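Local coordinates for IPT/TIG domain-containing protein BACOVA_02650 (Bacteroides ovatus, PDB 5E7H) that binds polysaccharide at the cell surface and probably captures xyloglucan before its transport into the periplasm for degradation, at residues V32-E37 with Q60-S65. Sequence-based numbering, arbitrary orientation.
Sequences VNINGE and QAPTQS
Asn35 and Ser65 bring their CA atoms to 6.5 Å and Glu37 and Pro62 to 6.7 Å, where the tight turn leaving strand 31-34 faces an irregular loop. Glu37 reaches across with CG anti to its carbonyl carbon and CD anti to CA (chi2 -175°), and its carboxylate meets consecutive backbone amides: OE1 takes the N-H of Thr63 on its syn lone pair in a nearly straight bond (2.9 Å, 171°), while OE2 receives a weaker, bent one from Gln64 N at 3.0 Å. Glutamate suits the place, being long enough to span the gap and having two acceptors for two amides. An alanine in place of Glu37 would probably leave the amides of Thr63 and Gln64 without these acceptors and the loop less firmly tied to the turn. The turn joins strands 31-34 and 38-40 of the IPT/TIG domain, an immunoglobulin-like beta-sandwich, and the loop crosses between its sheets, from strand 53-57 to 68-72. Within the turn, Asn33 OD1 accepts from Gly36 N (2.7 Å), an Asx motif; Asn35 and Gly36 take left-handed backbone angles, which asparagine and glycine accept more readily than most residues. Asn35 sends ND2 in the carbonyl plane onto a lone pair of Gln64 O (2.9 Å), and the same nitrogen bonds Phe83 O. Ile34 CG2 touches Pro62 CG at 3.8 Å; Ile34 also meets Phe83, and Pro62 meets Tyr84.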
loop_
_atom_site.group_PDB
_atom_site.type_symbol
_atom_site.label_atom_id
_atom_site.label_comp_id
_atom_site.label_asym_id
_atom_site.label_seq_id
_atom_site.Cartn_x
_atom_site.Cartn_y
_atom_site.Cartn_z
ATOM N N VAL A 32 17.048 6.085 -14.770
ATOM C CA VAL A 32 15.788 6.032 -14.032
ATOM C C VAL A 32 15.899 7.005 -12.861
ATOM O O VAL A 32 16.675 6.784 -11.928
ATOM C CB VAL A 32 15.447 4.605 -13.523
ATOM C CG1 VAL A 32 14.196 4.614 -12.644
ATOM C CG2 VAL A 32 15.243 3.665 -14.705
ATOM N N ASN A 33 15.138 8.096 -12.936
ATOM C CA ASN A 33 15.180 9.137 -11.920
ATOM C C ASN A 33 13.970 9.041 -11.010
ATOM O O ASN A 33 12.845 8.930 -11.481
ATOM C CB ASN A 33 15.237 10.525 -12.551
ATOM C CG ASN A 33 15.227 11.626 -11.512
ATOM O OD1 ASN A 33 14.176 12.138 -11.166
ATOM N ND2 ASN A 33 16.406 11.967 -10.982
ATOM N N ILE A 34 14.226 9.076 -9.708
ATOM C CA ILE A 34 13.192 9.030 -8.694
ATOM C C ILE A 34 12.881 10.409 -8.126
ATOM O O ILE A 34 13.693 10.981 -7.392
ATOM C CB ILE A 34 13.606 8.109 -7.537
ATOM C CG1 ILE A 34 14.079 6.738 -8.037
ATOM C CG2 ILE A 34 12.450 7.934 -6.578
ATOM C CD1 ILE A 34 13.110 5.963 -8.934
ATOM N N ASN A 35 11.738 10.962 -8.537
ATOM C CA ASN A 35 11.173 12.190 -7.969
ATOM C C ASN A 35 12.102 13.388 -8.041
ATOM O O ASN A 35 11.983 14.305 -7.234
ATOM C CB ASN A 35 10.733 11.943 -6.510
ATOM C CG ASN A 35 9.537 11.013 -6.417
ATOM O OD1 ASN A 35 9.179 10.355 -7.398
ATOM N ND2 ASN A 35 8.893 10.976 -5.249
ATOM N N GLY A 36 12.979 13.387 -9.046
ATOM C CA GLY A 36 13.997 14.418 -9.236
ATOM C C GLY A 36 14.933 14.589 -8.030
ATOM O O GLY A 36 15.511 15.661 -7.821
ATOM N N GLU A 37 15.123 13.513 -7.271
ATOM C CA GLU A 37 16.010 13.543 -6.107
ATOM C C GLU A 37 17.248 12.679 -6.270
ATOM O O GLU A 37 18.327 13.070 -5.840
ATOM C CB GLU A 37 15.250 13.097 -4.866
ATOM C CG GLU A 37 14.175 14.091 -4.496
ATOM C CD GLU A 37 13.469 13.777 -3.200
ATOM O OE1 GLU A 37 14.032 13.044 -2.350
ATOM O OE2 GLU A 37 12.334 14.273 -3.038
ATOM N N GLN A 60 16.710 4.306 -1.205
ATOM C CA GLN A 60 16.443 5.294 -0.166
ATOM C C GLN A 60 15.060 5.875 -0.437
ATOM O O GLN A 60 14.552 5.735 -1.548
ATOM C CB GLN A 60 17.488 6.403 -0.158
ATOM C CG GLN A 60 17.522 7.189 -1.465
ATOM C CD GLN A 60 18.694 8.142 -1.588
ATOM O OE1 GLN A 60 19.706 7.822 -2.207
ATOM N NE2 GLN A 60 18.545 9.335 -1.029
ATOM N N ALA A 61 14.453 6.493 0.573
ATOM C CA ALA A 61 13.135 7.121 0.413
ATOM C C ALA A 61 13.264 8.518 -0.177
ATOM O O ALA A 61 14.049 9.324 0.309
ATOM C CB ALA A 61 12.423 7.198 1.733
ATOM N N PRO A 62 12.468 8.825 -1.210
ATOM C CA PRO A 62 12.277 10.236 -1.570
ATOM C C PRO A 62 11.768 11.055 -0.385
ATOM O O PRO A 62 10.974 10.540 0.396
ATOM C CB PRO A 62 11.204 10.177 -2.673
ATOM C CG PRO A 62 11.111 8.756 -3.083
ATOM C CD PRO A 62 11.565 7.922 -1.945
ATOM N N THR A 63 12.197 12.314 -0.284
ATOM C CA THR A 63 11.755 13.199 0.781
ATOM C C THR A 63 10.501 13.970 0.371
ATOM O O THR A 63 9.844 14.559 1.226
ATOM C CB THR A 63 12.857 14.213 1.177
ATOM O OG1 THR A 63 13.071 15.142 0.116
ATOM C CG2 THR A 63 14.183 13.496 1.476
ATOM N N GLN A 64 10.168 13.949 -0.922
ATOM C CA GLN A 64 8.999 14.656 -1.457
ATOM C C GLN A 64 8.317 13.776 -2.480
ATOM O O GLN A 64 8.932 12.860 -3.030
ATOM C CB GLN A 64 9.384 15.978 -2.118
ATOM C CG GLN A 64 10.102 16.953 -1.212
ATOM C CD GLN A 64 10.525 18.207 -1.943
ATOM O OE1 GLN A 64 10.526 18.256 -3.177
ATOM N NE2 GLN A 64 10.889 19.230 -1.185
ATOM N N SER A 65 7.048 14.057 -2.744
ATOM C CA SER A 65 6.324 13.407 -3.818
ATOM C C SER A 65 6.910 13.828 -5.177
ATOM O O SER A 65 7.664 14.786 -5.280
ATOM C CB SER A 65 4.847 13.758 -3.750
ATOM O OG SER A 65 4.671 15.164 -3.837
HETATM O O HOH W 1 11.776 16.463 -4.881
HETATM O O HOH W 2 16.005 10.827 -0.801
#